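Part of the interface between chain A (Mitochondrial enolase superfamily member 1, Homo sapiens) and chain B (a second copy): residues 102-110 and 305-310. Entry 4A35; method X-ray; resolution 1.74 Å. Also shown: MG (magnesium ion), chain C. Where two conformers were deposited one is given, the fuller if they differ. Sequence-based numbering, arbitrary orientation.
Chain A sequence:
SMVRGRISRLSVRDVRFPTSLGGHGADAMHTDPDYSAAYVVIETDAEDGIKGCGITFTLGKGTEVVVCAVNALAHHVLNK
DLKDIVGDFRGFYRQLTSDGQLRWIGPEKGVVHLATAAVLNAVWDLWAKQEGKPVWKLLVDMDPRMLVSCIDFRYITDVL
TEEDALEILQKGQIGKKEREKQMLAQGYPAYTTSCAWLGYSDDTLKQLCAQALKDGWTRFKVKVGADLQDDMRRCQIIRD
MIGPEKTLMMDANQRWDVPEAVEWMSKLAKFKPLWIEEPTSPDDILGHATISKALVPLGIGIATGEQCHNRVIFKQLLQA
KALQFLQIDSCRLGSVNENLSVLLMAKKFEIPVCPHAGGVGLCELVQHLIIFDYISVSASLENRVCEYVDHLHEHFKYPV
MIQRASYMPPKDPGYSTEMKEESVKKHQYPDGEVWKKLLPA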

ATOM      1  N   LEU A 102       6.346 -12.431  -3.320  1.00 17.06           N
ATOM      2  CA  LEU A 102       6.466 -10.975  -3.445  1.00 16.94           C
ATOM      3  C   LEU A 102       5.169 -10.252  -3.127  1.00 18.33           C
ATOM      4  O   LEU A 102       5.221  -9.111  -2.699  1.00 19.74           O
ATOM      5  CB  LEU A 102       6.951 -10.559  -4.860  1.00 17.80           C
ATOM      6  CG  LEU A 102       8.416 -10.772  -5.149  1.00 23.85           C
ATOM      7  CD1 LEU A 102       8.730 -10.543  -6.665  1.00 25.31           C
ATOM      8  CD2 LEU A 102       9.304  -9.861  -4.277  1.00 24.42           C
ATOM      9  N   ARG A 103       4.007 -10.891  -3.303  1.00 17.09           N
ATOM     10  CA  ARG A 103       2.754 -10.154  -3.041  1.00 16.92           C
ATOM     11  C   ARG A 103       2.660  -9.738  -1.529  1.00 17.96           C
ATOM     12  O   ARG A 103       1.996  -8.752  -1.199  1.00 18.85           O
ATOM     13  CB  ARG A 103       1.514 -11.007  -3.448  1.00 16.76           C
ATOM     14  CG  ARG A 103       1.234 -12.175  -2.472  1.00 15.21           C
ATOM     15  CD  ARG A 103       0.086 -13.090  -2.952  1.00 15.38           C
ATOM     16  NE  ARG A 103      -1.083 -12.323  -3.412  1.00 17.12           N
ATOM     17  CZ  ARG A 103      -1.983 -11.762  -2.605  1.00 16.53           C
ATOM     18  NH1 ARG A 103      -1.857 -11.862  -1.279  1.00 15.48           N
ATOM     19  NH2 ARG A 103      -3.018 -11.106  -3.113  1.00 17.69           N
ATOM     20  N   TRP A 104       3.373 -10.439  -0.652  1.00 16.22           N
ATOM     21  CA  TRP A 104       3.341 -10.120   0.784  1.00 15.70           C
ATOM     22  C   TRP A 104       3.869  -8.697   1.029  1.00 17.96           C
ATOM     23  O   TRP A 104       3.433  -8.051   1.984  1.00 18.48           O
ATOM     24  CB  TRP A 104       4.234 -11.102   1.574  1.00 13.25           C
ATOM     25  CG  TRP A 104       4.044 -11.009   3.074  1.00 14.20           C
ATOM     26  CD1 TRP A 104       4.834 -10.329   3.960  1.00 17.17           C
ATOM     27  CD2 TRP A 104       3.014 -11.621   3.841  1.00 15.19           C
ATOM     28  NE1 TRP A 104       4.332 -10.457   5.232  1.00 17.58           N
ATOM     29  CE2 TRP A 104       3.240 -11.280   5.198  1.00 18.91           C
ATOM     30  CE3 TRP A 104       1.907 -12.439   3.515  1.00 17.35           C
ATOM     31  CZ2 TRP A 104       2.348 -11.645   6.215  1.00 17.85           C
ATOM     32  CZ3 TRP A 104       1.065 -12.863   4.532  1.00 19.49           C
ATOM     33  CH2 TRP A 104       1.311 -12.500   5.875  1.00 19.58           C
ATOM     34  N   ILE A 105       4.800  -8.227   0.175  1.00 14.59           N
ATOM     35  CA  ILE A 105       5.354  -6.893   0.391  1.00 14.62           C
ATOM     36  C   ILE A 105       4.438  -5.764  -0.183  1.00 16.42           C
ATOM     37  O   ILE A 105       4.767  -4.583  -0.019  1.00 16.76           O
ATOM     38  CB  ILE A 105       6.808  -6.740   0.001  1.00 16.15           C
ATOM     39  CG1 ILE A 105       6.993  -6.821  -1.531  1.00 15.45           C
ATOM     40  CG2 ILE A 105       7.714  -7.756   0.814  1.00 17.80           C
ATOM     41  CD1 ILE A 105       8.511  -6.424  -1.988  1.00 18.82           C
ATOM     42  N   GLY A 106       3.289  -6.147  -0.733  1.00 14.71           N
ATOM     43  CA  GLY A 106       2.226  -5.226  -1.125  1.00 13.69           C
ATOM     44  C   GLY A 106       1.045  -5.633  -0.243  1.00 19.44           C
ATOM     45  O   GLY A 106       1.068  -5.384   0.964  1.00 20.25           O
ATOM     46  N   PRO A 107       0.061  -6.407  -0.774  1.00 16.29           N
ATOM     47  CA  PRO A 107      -0.103  -6.763  -2.189  1.00 14.95           C
ATOM     48  C   PRO A 107      -0.704  -5.621  -3.009  1.00 16.69           C
ATOM     49  O   PRO A 107      -1.618  -4.903  -2.546  1.00 16.21           O
ATOM     50  CB  PRO A 107      -1.103  -7.947  -2.161  1.00 17.35           C
ATOM     51  CG  PRO A 107      -1.668  -7.993  -0.781  1.00 22.86           C
ATOM     52  CD  PRO A 107      -1.073  -6.892   0.041  1.00 17.73           C
ATOM     53  N   GLU A 108      -0.197  -5.459  -4.259  1.00 15.59           N
ATOM     54  CA  GLU A 108      -0.685  -4.454  -5.206  0.50 15.91           C
ATOM     55  C   GLU A 108      -0.773  -3.041  -4.576  1.00 17.49           C
ATOM     56  O   GLU A 108      -1.763  -2.316  -4.727  1.00 17.74           O
ATOM     57  CB  GLU A 108      -2.029  -4.871  -5.832  0.50 17.02           C
ATOM     58  CG  GLU A 108      -1.860  -5.956  -6.885  0.50 17.48           C
ATOM     59  CD  GLU A 108      -3.033  -6.009  -7.846  0.50 24.79           C
ATOM     60  OE1 GLU A 108      -4.136  -6.397  -7.407  0.50 30.10           O
ATOM     61  OE2 GLU A 108      -2.878  -5.574  -9.006  0.50 24.04           O
ATOM     62  N   LYS A 109       0.322  -2.636  -3.885  1.00 14.48           N
ATOM     63  CA  LYS A 109       0.408  -1.289  -3.297  1.00 14.73           C
ATOM     64  C   LYS A 109       1.852  -0.946  -2.993  1.00 16.36           C
ATOM     65  O   LYS A 109       2.677  -1.825  -2.783  1.00 16.33           O
ATOM     66  CB  LYS A 109      -0.443  -1.178  -2.011  1.00 16.40           C
ATOM     67  CG  LYS A 109       0.091  -2.042  -0.853  1.00 17.04           C
ATOM     68  CD  LYS A 109      -0.930  -2.108   0.338  1.00 15.84           C
ATOM     69  CE  LYS A 109      -2.183  -2.888   0.004  1.00 17.75           C
ATOM     70  NZ  LYS A 109      -2.867  -3.269   1.267  1.00 23.44           N
ATOM     71  N   GLY A 110       2.138   0.337  -2.883  1.00 15.17           N
ATOM     72  CA  GLY A 110       3.481   0.756  -2.561  1.00 13.82           C
ATOM     73  C   GLY A 110       4.520   0.388  -3.611  1.00 15.18           C
ATOM     74  O   GLY A 110       4.225   0.262  -4.833  1.00 15.19           O
TER
ATOM     75  N   GLY B 305      -7.433  -8.292   8.932  1.00 17.83           N
ATOM     76  CA  GLY B 305      -6.472  -7.320   9.410  1.00 17.64           C
ATOM     77  C   GLY B 305      -4.999  -7.621   9.273  1.00 19.58           C
ATOM     78  O   GLY B 305      -4.214  -6.677   9.324  1.00 18.97           O
ATOM     79  N   GLU B 306      -4.597  -8.901   9.185  1.00 18.34           N
ATOM     80  CA  GLU B 306      -3.160  -9.182   9.144  1.00 19.51           C
ATOM     81  C   GLU B 306      -2.396  -8.441   8.008  1.00 21.62           C
ATOM     82  O   GLU B 306      -1.223  -8.161   8.221  1.00 21.40           O
ATOM     83  CB  GLU B 306      -2.881 -10.685   9.018  1.00 20.52           C
ATOM     84  CG  GLU B 306      -3.124 -11.240   7.639  1.00 24.59           C
ATOM     85  CD  GLU B 306      -2.951 -12.733   7.635  1.00 31.93           C
ATOM     86  OE1 GLU B 306      -3.602 -13.383   8.479  1.00 27.60           O
ATOM     87  OE2 GLU B 306      -2.136 -13.248   6.841  1.00 29.18           O
ATOM     88  N   GLN B 307      -3.047  -8.138   6.810  1.00 16.82           N
ATOM     89  CA  GLN B 307      -2.367  -7.431   5.735  1.00 18.35           C
ATOM     90  C   GLN B 307      -2.954  -6.028   5.571  1.00 21.39           C
ATOM     91  O   GLN B 307      -2.644  -5.344   4.588  1.00 22.41           O
ATOM     92  CB  GLN B 307      -2.443  -8.224   4.400  1.00 19.49           C
ATOM     93  CG  GLN B 307      -1.535  -9.477   4.435  1.00 23.32           C
ATOM     94  CD  GLN B 307      -0.889  -9.795   3.098  1.00 36.66           C
ATOM     95  OE1 GLN B 307      -1.146 -10.847   2.486  1.00 42.11           O
ATOM     96  NE2 GLN B 307       0.073  -8.984   2.676  1.00 31.43           N
ATOM     97  N   CYS B 308      -3.851  -5.617   6.521  1.00 16.09           N
ATOM     98  CA  CYS B 308      -4.434  -4.294   6.536  0.50 16.19           C
ATOM     99  C   CYS B 308      -3.296  -3.273   6.717  1.00 19.17           C
ATOM    100  O   CYS B 308      -2.619  -3.318   7.752  1.00 17.16           O
ATOM    101  CB  CYS B 308      -5.436  -4.207   7.664  0.50 17.07           C
ATOM    102  SG  CYS B 308      -6.122  -2.577   7.824  0.50 20.65           S
ATOM    103  N   HIS B 309      -3.006  -2.479   5.717  1.00 16.25           N
ATOM    104  CA  HIS B 309      -1.773  -1.671   5.704  1.00 15.02           C
ATOM    105  C   HIS B 309      -1.593  -0.516   6.706  1.00 16.43           C
ATOM    106  O   HIS B 309      -0.434  -0.181   7.018  1.00 18.09           O
ATOM    107  CB  HIS B 309      -1.391  -1.238   4.263  1.00 14.82           C
ATOM    108  CG  HIS B 309      -2.419  -0.413   3.551  1.00 17.21           C
ATOM    109  ND1 HIS B 309      -2.489   0.951   3.739  1.00 20.83           N
ATOM    110  CD2 HIS B 309      -3.400  -0.789   2.699  1.00 19.58           C
ATOM    111  CE1 HIS B 309      -3.480   1.378   2.977  1.00 19.37           C
ATOM    112  NE2 HIS B 309      -4.084   0.376   2.359  1.00 21.39           N
ATOM    113  N   ASN B 310      -2.672   0.121   7.196  1.00 16.84           N
ATOM    114  CA  ASN B 310      -2.473   1.211   8.161  1.00 17.29           C
ATOM    115  C   ASN B 310      -3.779   1.429   8.915  1.00 18.21           C
ATOM    116  O   ASN B 310      -4.790   0.751   8.642  1.00 16.67           O
ATOM    117  CB  ASN B 310      -1.909   2.501   7.502  1.00 19.55           C
ATOM    118  CG  ASN B 310      -2.815   3.172   6.485  1.00 20.40           C
ATOM    119  OD1 ASN B 310      -4.051   3.096   6.587  1.00 15.34           O
ATOM    120  ND2 ASN B 310      -2.215   3.760   5.445  1.00 16.71           N
TER
HETATM  121 MG    MG C1445      -4.605 -15.179   8.308  1.00 23.25          MG
HETATM  122  O   HOH W   1      -0.829  -4.607   2.813  1.00 17.95           O
HETATM  123  O   HOH W   2      -2.636 -15.861   7.089  1.00 39.24           O
HETATM  124  O   HOH W   3      -3.370 -16.016   9.584  1.00 29.17           O
HETATM  125  O   HOH W   4      -5.382 -14.558   6.634  1.00 22.47           O

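No direct hydrogen bond joins these two stretches; a single water, water 1, bridges them. Water 1 donates to Gly A106 O at 2.8 Å and to Gln B307 O at 2.6 Å. It accepts from Lys A109 NZ at 2.9 Å. Two carbonyls and one ammonium group, from both chains, are thus tied through one oxygen. The direct distance from Lys A109 NZ to Gln B307 O is 3.9 Å, so the water completes a link that the lysine does not make itself.

Gln B307 is the centre of the contact. It loses 109 Å² to the other stretch, the largest share of any residue here, out of 324 Å² buried on both sides together. Its CA-to-CB bond points toward chain A. Chi1 is m, and chi2 lies between wells at -145°. The amide group lies among Arg A103, Trp A104, Gly A106 and Pro A107. Its CD sits over one face of the Trp A104 ring, and Gln B307 OE1 is 3.6 Å from Trp A104 CE3. Gln B307 NE2 lies 3.6 Å from Trp A104 O and 3.6 Å from Pro A107 CD. These are packing contacts. Gln B307 OE1 also lies near the plane of the Arg A103 guanidinium, at its edge, with Arg A103 NH1 4.0 Å away. That oxygen is hydrogen-bonded elsewhere in the structure. A long side chain with a flat end suits this place, because it can reach across and lie against an indole.

Trp A104 gives 61 Å² to the contact. Its CA-to-CB bond points sideways, but the end of the side chain comes nearer to chain B. The ring is wide enough to meet two residues. Gln B307 covers one face, while Glu B306 OE2 approaches the edge, 3.7 Å from Trp A104 CH2.

Glu B306 also faces the magnesium ion. Glu B306 OE1 binds the magnesium at 2.1 Å. Glu B306 OE2 accepts a hydrogen bond of 2.7 Å from water 2, which is itself a metal ligand. One carboxylate therefore serves the ion directly and through water, and also touches the tryptophan of the other chain.

The CA-to-CB bond of Lys A109 points toward chain B. Lys A109 NZ lies 2.9 Å from His B309 CD2, at the edge of the imidazole and near its plane. This is a close approach to a ring carbon. The long, flexible lysine chain lets the ammonium reach both this ring and water 1.

Both backbones are locally ordered by hydrogen bonds of their own. Residues 102-105 of chain A form a 3-10 segment, with Ile A105 N bonded to Leu A102 O at 3.0 Å. Gly A106 N bonds to Arg A103 O at 2.9 Å. A cis peptide precedes Pro A107. In chain B, a type I turn runs from Gly B305 to Cys B308, closed by Cys B308 N to Gly B305 O at 3.0 Å. Gly B305 has phi 140°, where a CB would jam against the preceding carbonyl oxygen.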